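PDB 2CZQ: cutinase-like protein from Cryptococcus sp., which probably hydrolyses carboxylic esters, as a secreted cutinase-like enzyme with the alpha/beta hydrolase fold. Local coordinates for residues T91-A94 with L95-L98; Q54-A57 with A58-D62; Y163-G166 with V167-T170; F174-N177 with A178-S182; A25-R28 with T29-S32. All coordinates share one frame; numbering follows the deposited sequence.

Contact 1 of 5, residues T91-A94 with L95-L98; sequences TVVA and LQQL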
loop_
_atom_site.group_PDB
_atom_site.type_symbol
_atom_site.label_atom_id
_atom_site.label_comp_id
_atom_site.label_asym_id
_atom_site.label_seq_id
_atom_site.Cartn_x
_atom_site.Cartn_y
_atom_site.Cartn_z
ATOM N N THR A 91 -2.141 1.204 6.838
ATOM C CA THR A 91 -3.033 0.728 5.786
ATOM C C THR A 91 -3.656 -0.617 6.153
ATOM O O THR A 91 -4.863 -0.810 5.999
ATOM C CB THR A 91 -2.273 0.634 4.457
ATOM O OG1 THR A 91 -1.776 1.931 4.091
ATOM C CG2 THR A 91 -3.210 0.252 3.320
ATOM N N VAL A 92 -2.834 -1.548 6.638
ATOM C CA VAL A 92 -3.325 -2.846 7.090
ATOM C C VAL A 92 -4.431 -2.673 8.134
ATOM O O VAL A 92 -5.477 -3.317 8.053
ATOM C CB VAL A 92 -2.168 -3.703 7.646
ATOM C CG1 VAL A 92 -2.697 -4.923 8.387
ATOM C CG2 VAL A 92 -1.226 -4.115 6.522
ATOM N N VAL A 93 -4.200 -1.795 9.102
ATOM C CA VAL A 93 -5.189 -1.572 10.148
ATOM C C VAL A 93 -6.456 -0.931 9.578
ATOM O O VAL A 93 -7.563 -1.255 10.014
ATOM C CB VAL A 93 -4.578 -0.802 11.337
ATOM C CG1 VAL A 93 -5.626 -0.501 12.407
ATOM C CG2 VAL A 93 -3.438 -1.621 11.938
ATOM N N ALA A 94 -6.308 -0.068 8.571
ATOM C CA ALA A 94 -7.480 0.443 7.859
ATOM C C ALA A 94 -8.297 -0.696 7.251
ATOM O O ALA A 94 -9.523 -0.693 7.342
ATOM C CB ALA A 94 -7.087 1.457 6.785
ATOM N N LEU A 95 -7.632 -1.678 6.645
ATOM C CA LEU A 95 -8.351 -2.815 6.065
ATOM C C LEU A 95 -9.121 -3.574 7.137
ATOM O O LEU A 95 -10.268 -3.982 6.929
ATOM C CB LEU A 95 -7.407 -3.778 5.351
ATOM C CG LEU A 95 -6.408 -3.203 4.345
ATOM C CD1 LEU A 95 -5.684 -4.334 3.637
ATOM C CD2 LEU A 95 -7.073 -2.268 3.334
ATOM N N GLN A 96 -8.478 -3.760 8.287
ATOM C CA GLN A 96 -9.098 -4.454 9.409
ATOM C C GLN A 96 -10.361 -3.735 9.880
ATOM O O GLN A 96 -11.350 -4.374 10.240
ATOM C CB GLN A 96 -8.102 -4.597 10.562
ATOM C CG GLN A 96 -6.890 -5.457 10.217
ATOM C CD GLN A 96 -5.774 -5.362 11.245
ATOM O OE1 GLN A 96 -5.847 -4.577 12.192
ATOM N NE2 GLN A 96 -4.725 -6.154 11.050
ATOM N N GLN A 97 -10.329 -2.405 9.859
ATOM C CA GLN A 97 -11.465 -1.598 10.285
ATOM C C GLN A 97 -12.548 -1.489 9.217
ATOM O O GLN A 97 -13.731 -1.431 9.550
ATOM C CB GLN A 97 -11.008 -0.201 10.689
ATOM C CG GLN A 97 -10.243 -0.195 11.994
ATOM C CD GLN A 97 -9.847 1.195 12.442
ATOM O OE1 GLN A 97 -10.435 2.188 12.016
ATOM N NE2 GLN A 97 -8.848 1.269 13.312
ATOM N N LEU A 98 -12.154 -1.449 7.950
ATOM C CA LEU A 98 -13.122 -1.324 6.863
ATOM C C LEU A 98 -13.976 -2.570 6.682
ATOM O O LEU A 98 -15.129 -2.483 6.266
ATOM C CB LEU A 98 -12.427 -0.988 5.547
ATOM C CG LEU A 98 -11.854 0.424 5.417
ATOM C CD1 LEU A 98 -11.022 0.532 4.154
ATOM C CD2 LEU A 98 -12.943 1.487 5.450
#
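The last two turns of helix 86-98, the helix that follows the probable nucleophile elbow of this alpha/beta hydrolase fold, join T91-A94 to L95-L98 in regular alpha-helical register. Four successive i to i+4 bonds tie them together, running from L95 N to T91 O, from Q96 N to V92 O, from Q97 N to V93 O and from L98 N to A94 O; the last spans 2.8 Å. Two glutamines reach back along the helix to two valines. Q96 starts with CG anti to its own carbonyl carbon (chi1 -64°) and then runs extended, which lays the amide back over the preceding turn. There Q96 NE2 comes within 3.6 Å of V92 CG1, while Q96 OE1 lies 3.8 Å from V93 CG2. The amide nitrogen has firmer partners elsewhere, since it donates to the carbonyls of S148 and Q146 and so ties the helix to the end of helix 143-146 and the residues just after it. On the sheet-facing side, L95 CG sits 3.3 Å from T91 O, and both residues press on L81 and V111 of the central strands. T91 suits this buried place because OG1 bonds to G87 O within the helix, satisfying its hydroxyl. A94, with a mere methyl group, fits a buried position close to helix 57-73. Q97, on the exposed face, uses its aliphatic portion for contact, with CG 3.5 Å from V93 O, and its terminal NE2 reaches to 3.8 Å from V93 CG1.

Contact 2 of 5, residues Q54-A57 with A58-D62; sequences QNSA and AGTAD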
loop_
_atom_site.group_PDB
_atom_site.type_symbol
_atom_site.label_atom_id
_atom_site.label_comp_id
_atom_site.label_asym_id
_atom_site.label_seq_id
_atom_site.Cartn_x
_atom_site.Cartn_y
_atom_site.Cartn_z
ATOM N N GLN A 54 5.386 4.541 16.245
ATOM C CA GLN A 54 4.580 3.597 15.460
ATOM C C GLN A 54 3.115 3.543 15.877
ATOM O O GLN A 54 2.383 2.642 15.471
ATOM C CB GLN A 54 5.193 2.186 15.412
ATOM C CG GLN A 54 6.642 2.158 14.948
ATOM C CD GLN A 54 6.854 2.911 13.658
ATOM O OE1 GLN A 54 6.192 2.643 12.655
ATOM N NE2 GLN A 54 7.775 3.865 13.678
ATOM N N ASN A 55 2.679 4.522 16.662
ATOM C CA ASN A 55 1.264 4.649 16.957
ATOM C C ASN A 55 0.622 5.449 15.831
ATOM O O ASN A 55 0.706 6.676 15.782
ATOM C CB ASN A 55 1.052 5.243 18.348
ATOM C CG ASN A 55 1.533 4.301 19.443
ATOM O OD1 ASN A 55 1.178 3.123 19.461
ATOM N ND2 ASN A 55 2.372 4.809 20.335
ATOM N N SER A 56 0.020 4.716 14.902
ATOM C CA SER A 56 -0.365 5.250 13.603
ATOM C C SER A 56 -1.867 5.492 13.435
ATOM O O SER A 56 -2.334 5.676 12.310
ATOM C CB SER A 56 0.151 4.319 12.505
ATOM O OG SER A 56 -0.450 3.042 12.611
ATOM N N ALA A 57 -2.615 5.522 14.540
ATOM C CA ALA A 57 -4.072 5.682 14.473
ATOM C C ALA A 57 -4.520 6.856 13.615
ATOM O O ALA A 57 -5.502 6.741 12.882
ATOM C CB ALA A 57 -4.672 5.802 15.854
ATOM N N ALA A 58 -3.831 7.993 13.704
ATOM C CA ALA A 58 -4.249 9.154 12.920
ATOM C C ALA A 58 -4.106 8.892 11.419
ATOM O O ALA A 58 -4.884 9.408 10.620
ATOM C CB ALA A 58 -3.486 10.400 13.333
ATOM N N GLY A 59 -3.113 8.094 11.036
ATOM C CA GLY A 59 -2.926 7.719 9.645
ATOM C C GLY A 59 -4.052 6.831 9.156
ATOM O O GLY A 59 -4.665 7.099 8.123
ATOM N N THR A 60 -4.341 5.773 9.904
ATOM C CA THR A 60 -5.461 4.902 9.578
ATOM C C THR A 60 -6.760 5.701 9.440
ATOM O O THR A 60 -7.521 5.511 8.492
ATOM C CB THR A 60 -5.594 3.834 10.666
ATOM O OG1 THR A 60 -4.442 2.977 10.625
ATOM C CG2 THR A 60 -6.827 2.939 10.442
ATOM N N ALA A 61 -7.010 6.591 10.397
ATOM C CA ALA A 61 -8.232 7.389 10.382
ATOM C C ALA A 61 -8.311 8.274 9.143
ATOM O O ALA A 61 -9.386 8.434 8.562
ATOM C CB ALA A 61 -8.349 8.224 11.642
ATOM N N ASP A 62 -7.184 8.850 8.735
ATOM C CA ASP A 62 -7.192 9.759 7.602
ATOM C C ASP A 62 -7.336 9.028 6.265
ATOM O O ASP A 62 -7.953 9.555 5.339
ATOM C CB ASP A 62 -5.976 10.676 7.626
ATOM C CG ASP A 62 -6.121 11.837 6.692
ATOM O OD1 ASP A 62 -7.127 12.579 6.811
ATOM O OD2 ASP A 62 -5.267 12.057 5.810
HETATM O O HOH W 1 -1.213 8.485 14.923
HETATM O O HOH W 2 -3.202 2.362 12.983
#
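A first torsion of 63° sets S56 OG between its backbone N and carbonyl carbon, and T60, with chi1 -66°, holds OG1 beside its own backbone N; the two hydroxyls thereby face one water at the N-terminus of helix 57-73. That water donates to S56 OG at 2.9 Å and to T60 OG1 at 2.7 Å, bridging oxygens that are too far apart to bond directly. S56 occupies the N-cap position, yet its side chain makes no capping bond. Its carbonyl does the work of starting the helix instead: S56 O accepts from T60 N at 3.1 Å in a nearly straight bond (164°) and, weakly, from G59 N. The next bond in the series runs from A61 N to A57 O, 2.9 Å. G59, buried and without a side chain, lets the chain run close under S56 O, whereas the small methyl groups of A57, A58 and A61 are compatible with the exposed face of the turn. T60 turns inward: OG1 also bonds to A90 O of helix 86-98, and its side chain touches V93. A second water serves the helix end, accepting from A58 N at 2.9 Å and donating to N55 O at 2.8 Å.

Contact 3 of 5, residues Y163-G166 with V167-T170; sequences YGDG and VCDT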
loop_
_atom_site.group_PDB
_atom_site.type_symbol
_atom_site.label_atom_id
_atom_site.label_comp_id
_atom_site.label_asym_id
_atom_site.label_seq_id
_atom_site.Cartn_x
_atom_site.Cartn_y
_atom_site.Cartn_z
ATOM N N TYR A 163 13.837 -9.009 -0.255
ATOM C CA TYR A 163 14.562 -10.033 0.475
ATOM C C TYR A 163 15.535 -9.373 1.438
ATOM O O TYR A 163 16.348 -8.535 1.046
ATOM C CB TYR A 163 15.304 -10.953 -0.484
ATOM C CG TYR A 163 15.949 -12.137 0.188
ATOM C CD1 TYR A 163 17.204 -12.025 0.793
ATOM C CD2 TYR A 163 15.304 -13.366 0.232
ATOM C CE1 TYR A 163 17.803 -13.115 1.412
ATOM C CE2 TYR A 163 15.900 -14.466 0.842
ATOM C CZ TYR A 163 17.150 -14.330 1.433
ATOM O OH TYR A 163 17.757 -15.403 2.048
ATOM N N GLY A 164 15.448 -9.749 2.705
ATOM C CA GLY A 164 16.351 -9.203 3.693
ATOM C C GLY A 164 16.003 -7.838 4.252
ATOM O O GLY A 164 16.806 -7.278 4.995
ATOM N N ASP A 165 14.827 -7.300 3.924
ATOM C CA ASP A 165 14.324 -6.101 4.594
ATOM C C ASP A 165 13.877 -6.522 5.994
ATOM O O ASP A 165 12.904 -7.248 6.129
ATOM C CB ASP A 165 13.154 -5.529 3.780
ATOM C CG ASP A 165 12.400 -4.430 4.500
ATOM O OD1 ASP A 165 12.641 -4.196 5.707
ATOM O OD2 ASP A 165 11.547 -3.744 3.890
ATOM N N GLY A 166 14.593 -6.081 7.027
ATOM C CA GLY A 166 14.340 -6.549 8.380
ATOM C C GLY A 166 13.006 -6.162 8.994
ATOM O O GLY A 166 12.637 -6.696 10.039
ATOM N N VAL A 167 12.289 -5.231 8.368
ATOM C CA VAL A 167 10.996 -4.793 8.885
ATOM C C VAL A 167 9.878 -5.773 8.500
ATOM O O VAL A 167 9.018 -6.095 9.325
ATOM C CB VAL A 167 10.675 -3.356 8.416
ATOM C CG1 VAL A 167 9.286 -2.931 8.854
ATOM C CG2 VAL A 167 11.730 -2.379 8.939
ATOM N N CYS A 168 9.893 -6.230 7.248
ATOM C CA CYS A 168 8.897 -7.178 6.748
ATOM C C CYS A 168 9.384 -8.626 6.708
ATOM O O CYS A 168 8.567 -9.543 6.599
ATOM C CB CYS A 168 8.371 -6.745 5.371
ATOM S SG CYS A 168 9.631 -6.502 4.112
ATOM N N ASP A 169 10.704 -8.810 6.806
ATOM C CA ASP A 169 11.358 -10.107 6.657
ATOM C C ASP A 169 12.331 -10.303 7.818
ATOM O O ASP A 169 13.530 -10.013 7.712
ATOM C CB ASP A 169 12.091 -10.153 5.311
ATOM C CG ASP A 169 12.861 -11.433 5.079
ATOM O OD1 ASP A 169 12.869 -12.335 5.950
ATOM O OD2 ASP A 169 13.483 -11.581 4.004
ATOM N N THR A 170 11.812 -10.784 8.942
ATOM C CA THR A 170 12.670 -11.005 10.103
ATOM C C THR A 170 13.466 -12.298 9.993
ATOM O O THR A 170 14.351 -12.543 10.813
ATOM C CB THR A 170 11.896 -10.979 11.434
ATOM O OG1 THR A 170 10.958 -12.064 11.465
ATOM C CG2 THR A 170 11.073 -9.694 11.588
#
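D165 O accepts two backbone N-H groups and so closes the turn: D169 N donates to it at 2.8 Å, and C168 N more weakly. The side chain of the same aspartate bonds forward as well, D165 OD1 accepting from V167 N at 2.9 Å in an Asx turn. This backbone donor approaches OD1 on the anti side, 35° out of the carboxylate plane. CG stands anti to the backbone N (chi1 170°), which turns the carboxylate toward V167 and C168 and sets OD2 3.4 Å from C168 SG. That sulfur belongs to the disulfide with C161, a covalent tie to a residue just past strand 157-160. From outside the turn, H180 ND1 and Y183 OH both bond to D165 OD2, so the group is held through both oxygens. A second aspartate, D169, holds the chain at G164, just before D165. D169 OD2 takes the N-H of G164 at 3.0 Å, from above the carboxylate plane, in a nearly straight bond; H172 ND1 is a further partner of the same oxygen. G164 has a positive phi (81°), where a CB would jam against the preceding carbonyl oxygen, and glycine meets this without strain. V167 supplies an apolar surface against H180. The arrangement is consistent with the acid-bearing loop of a Ser-His-Asp catalytic triad, with D165 in the acid position, as in alpha/beta hydrolases of the cutinase family.

Contact 4 of 5, residues F174-N177 with A178-S182; sequences FGIN and AQHLS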
loop_
_atom_site.group_PDB
_atom_site.type_symbol
_atom_site.label_atom_id
_atom_site.label_comp_id
_atom_site.label_asym_id
_atom_site.label_seq_id
_atom_site.Cartn_x
_atom_site.Cartn_y
_atom_site.Cartn_z
ATOM N N PHE A 174 17.588 -7.768 9.069
ATOM C CA PHE A 174 18.059 -7.395 10.393
ATOM C C PHE A 174 17.817 -5.909 10.647
ATOM O O PHE A 174 18.705 -5.068 10.452
ATOM C CB PHE A 174 19.529 -7.787 10.587
ATOM C CG PHE A 174 19.950 -7.854 12.027
ATOM C CD1 PHE A 174 19.584 -8.935 12.826
ATOM C CD2 PHE A 174 20.721 -6.839 12.585
ATOM C CE1 PHE A 174 19.980 -9.006 14.156
ATOM C CE2 PHE A 174 21.121 -6.898 13.915
ATOM C CZ PHE A 174 20.750 -7.979 14.704
ATOM N N GLY A 175 16.589 -5.606 11.074
ATOM C CA GLY A 175 16.171 -4.243 11.348
ATOM C C GLY A 175 16.055 -3.380 10.111
ATOM O O GLY A 175 16.009 -3.888 8.982
ATOM N N ILE A 176 15.997 -2.068 10.330
ATOM C CA ILE A 176 15.978 -1.116 9.222
ATOM C C ILE A 176 17.356 -1.041 8.590
ATOM O O ILE A 176 18.297 -0.461 9.141
ATOM C CB ILE A 176 15.506 0.286 9.644
ATOM C CG1 ILE A 176 14.105 0.227 10.253
ATOM C CG2 ILE A 176 15.534 1.232 8.433
ATOM C CD1 ILE A 176 13.596 1.583 10.712
ATOM N N ASN A 177 17.448 -1.628 7.411
ATOM C CA ASN A 177 18.693 -1.756 6.684
ATOM C C ASN A 177 18.505 -1.234 5.266
ATOM O O ASN A 177 17.434 -0.715 4.929
ATOM C CB ASN A 177 19.167 -3.217 6.706
ATOM C CG ASN A 177 18.097 -4.205 6.232
ATOM O OD1 ASN A 177 17.018 -3.818 5.766
ATOM N ND2 ASN A 177 18.401 -5.490 6.347
ATOM N N ALA A 178 19.528 -1.371 4.428
ATOM C CA ALA A 178 19.443 -0.846 3.070
ATOM C C ALA A 178 18.242 -1.407 2.323
ATOM O O ALA A 178 17.609 -0.709 1.534
ATOM C CB ALA A 178 20.720 -1.126 2.305
ATOM N N GLN A 179 17.926 -2.668 2.586
ATOM C CA GLN A 179 16.820 -3.323 1.905
ATOM C C GLN A 179 15.485 -2.644 2.224
ATOM O O GLN A 179 14.634 -2.507 1.347
ATOM C CB GLN A 179 16.788 -4.807 2.265
ATOM C CG GLN A 179 17.907 -5.618 1.624
ATOM C CD GLN A 179 19.279 -5.397 2.249
ATOM O OE1 GLN A 179 19.409 -4.863 3.353
ATOM N NE2 GLN A 179 20.312 -5.816 1.535
ATOM N N HIS A 180 15.313 -2.179 3.461
ATOM C CA HIS A 180 14.096 -1.454 3.826
ATOM C C HIS A 180 14.006 -0.102 3.142
ATOM O O HIS A 180 12.904 0.416 2.930
ATOM C CB HIS A 180 13.990 -1.244 5.340
ATOM C CG HIS A 180 12.646 -0.746 5.780
ATOM N ND1 HIS A 180 11.484 -1.438 5.516
ATOM C CD2 HIS A 180 12.273 0.371 6.453
ATOM C CE1 HIS A 180 10.456 -0.769 6.010
ATOM N NE2 HIS A 180 10.906 0.329 6.590
ATOM N N LEU A 181 15.165 0.467 2.817
ATOM C CA LEU A 181 15.252 1.795 2.226
ATOM C C LEU A 181 15.276 1.755 0.694
ATOM O O LEU A 181 15.295 2.797 0.053
ATOM C CB LEU A 181 16.499 2.525 2.752
ATOM C CG LEU A 181 16.660 2.582 4.276
ATOM C CD1 LEU A 181 17.984 3.221 4.657
ATOM C CD2 LEU A 181 15.501 3.326 4.933
ATOM N N SER A 182 15.258 0.554 0.117
ATOM C CA SER A 182 15.509 0.347 -1.310
ATOM C C SER A 182 14.332 0.708 -2.212
ATOM O O SER A 182 14.517 1.045 -3.382
ATOM C CB SER A 182 15.934 -1.113 -1.571
ATOM O OG SER A 182 14.843 -2.006 -1.345
#
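The chain passes from an extended form at I176 and N177 into the short, weakly bonded helix of about 178-181, whose first turn rests on N177 O: H180 N lies 3.0 Å from N177 O, and L181 N lies 3.3 Å from it, both weak bonds. N177 is the N-cap. Its CG lies between the backbone N and the carbonyl carbon (chi1 53°), bringing OD1 to 3.3 Å from H180 N in a weak capping bond, a task for which the short asparagine amide is well suited. The other end, ND2, donates to G164 O, so a single side chain links the helix start to the neighbouring loop. Q179, bent at chi2, brings OE1 within 3.2 Å of N177 ND2, but the angle is too poor for a hydrogen bond; the amide planes are turned 64° from each other. I176 adds the apolar part: CG2 is 3.9 Å from H180 CD2, obliquely placed against the ring, and 4.1 Å from L181 CD2. S182 OG donates to Q179 O at 2.7 Å. H180 leans inward from this surface turn, bonding through NE2 to S85, just beyond strand 78-84, to complete the probable triad, and meeting the ring of Y84 on that strand.

Contact 5 of 5, residues A25-R28 with T29-S32; sequences AGFR and TMNS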
loop_
_atom_site.group_PDB
_atom_site.type_symbol
_atom_site.label_atom_id
_atom_site.label_comp_id
_atom_site.label_asym_id
_atom_site.label_seq_id
_atom_site.Cartn_x
_atom_site.Cartn_y
_atom_site.Cartn_z
ATOM N N ALA A 25 8.341 8.766 -0.751
ATOM C CA ALA A 25 9.328 8.392 -1.752
ATOM C C ALA A 25 9.061 6.984 -2.277
ATOM O O ALA A 25 9.434 6.667 -3.405
ATOM C CB ALA A 25 10.725 8.480 -1.176
ATOM N N GLY A 26 8.413 6.147 -1.466
ATOM C CA GLY A 26 8.090 4.792 -1.874
ATOM C C GLY A 26 7.203 4.678 -3.101
ATOM O O GLY A 26 7.226 3.644 -3.761
ATOM N N PHE A 27 6.423 5.720 -3.403
ATOM C CA PHE A 27 5.438 5.641 -4.487
ATOM C C PHE A 27 5.586 6.698 -5.557
ATOM O O PHE A 27 4.825 6.710 -6.511
ATOM C CB PHE A 27 4.010 5.639 -3.923
ATOM C CG PHE A 27 3.862 4.700 -2.785
ATOM C CD1 PHE A 27 3.927 3.331 -3.005
ATOM C CD2 PHE A 27 3.774 5.168 -1.484
ATOM C CE1 PHE A 27 3.870 2.440 -1.949
ATOM C CE2 PHE A 27 3.707 4.284 -0.413
ATOM C CZ PHE A 27 3.760 2.915 -0.644
ATOM N N ARG A 28 6.571 7.577 -5.425
ATOM C CA ARG A 28 6.674 8.712 -6.338
ATOM C C ARG A 28 6.761 8.291 -7.805
ATOM O O ARG A 28 6.023 8.804 -8.651
ATOM C CB ARG A 28 7.880 9.575 -5.964
ATOM C CG ARG A 28 7.849 10.990 -6.519
ATOM C CD ARG A 28 8.936 11.913 -5.965
ATOM N NE ARG A 28 9.348 11.556 -4.606
ATOM C CZ ARG A 28 9.361 12.391 -3.571
ATOM N NH1 ARG A 28 8.981 13.655 -3.713
ATOM N NH2 ARG A 28 9.756 11.958 -2.382
ATOM N N THR A 29 7.663 7.368 -8.119
ATOM C CA THR A 29 7.827 6.961 -9.503
ATOM C C THR A 29 6.589 6.252 -10.031
ATOM O O THR A 29 6.038 6.654 -11.055
ATOM C CB THR A 29 9.082 6.116 -9.660
ATOM O OG1 THR A 29 10.208 6.975 -9.457
ATOM C CG2 THR A 29 9.236 5.614 -11.098
ATOM N N MET A 30 6.120 5.230 -9.324
ATOM C CA MET A 30 4.960 4.503 -9.821
ATOM C C MET A 30 3.759 5.426 -9.981
ATOM O O MET A 30 2.993 5.283 -10.932
ATOM C CB MET A 30 4.619 3.289 -8.955
ATOM C CG MET A 30 4.074 3.600 -7.564
ATOM S SD MET A 30 3.790 2.121 -6.586
ATOM C CE MET A 30 5.482 1.629 -6.202
ATOM N N ASN A 31 3.598 6.386 -9.071
ATOM C CA ASN A 31 2.442 7.267 -9.157
ATOM C C ASN A 31 2.521 8.248 -10.310
ATOM O O ASN A 31 1.495 8.582 -10.905
ATOM C CB ASN A 31 2.170 7.947 -7.825
ATOM C CG ASN A 31 1.609 6.985 -6.809
ATOM O OD1 ASN A 31 1.271 5.853 -7.146
ATOM N ND2 ASN A 31 1.486 7.436 -5.569
ATOM N N SER A 32 3.732 8.685 -10.649
ATOM C CA SER A 32 3.927 9.441 -11.880
ATOM C C SER A 32 3.518 8.600 -13.096
ATOM O O SER A 32 2.919 9.111 -14.035
ATOM C CB SER A 32 5.358 9.977 -11.990
ATOM O OG SER A 32 6.273 8.962 -12.343
HETATM O O HOH W 3 9.719 6.375 -6.140
#
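M30 meets the F27 ring at its edge: SD is 3.8 Å from F27 CD1 and 5.2 Å from the ring centroid, 85° off the ring normal, a Met-aromatic contact. The two side chains run side by side in the same direction. M30 CG lies between the backbone N and carbonyl carbon (chi1 69°), and a bend at chi3 carries CE round to 3.6 Å from G26 O. N31 lies against the base of the F27 side chain, with ND2 3.5 Å from F27 CB, while its backbone N donates to F27 O at 2.9 Å. One bond further on, S32 N donates to R28 O. A water spans the helix start, accepting from T29 N at 3.0 Å and donating to A25 O at 2.8 Å. Outside this first shell, the N31 amide is set by Q23 OE1, which accepts from ND2, and by Q82 NE2, which donates to OD1; asparagine suits a buried place where both a donor and an acceptor are needed. The large apolar side chains of F27 and M30 both press on F112 and Q82 of the central strands. Together these contacts form the N-terminus of helix 28-37, with F27 at the N-cap, laid against the parallel sheet of an alpha/beta hydrolase fold.

Contacts 3 and 4 form one unit, their centres 7 Å apart, joined by two probable hydrogen bonds of 2.8 Å each, N177 ND2 with G164 O and H180 ND1 with D165 OD2. They supply the acid and histidine of the probable Ser-His-Asp triad, whose serine, S85, lies outside both. Contacts 1 and 2 pair neighbouring helices, centres 10 Å apart; T60 CG2 packs 3.6 Å from A94 N. Contact 1 lies on the helix that follows the probable nucleophile elbow, yet its centre is about 24 Å from that of contact 4. Contact 5, its centre about 22 Å from that of contact 1, lies on the opposite side of the chain's centre.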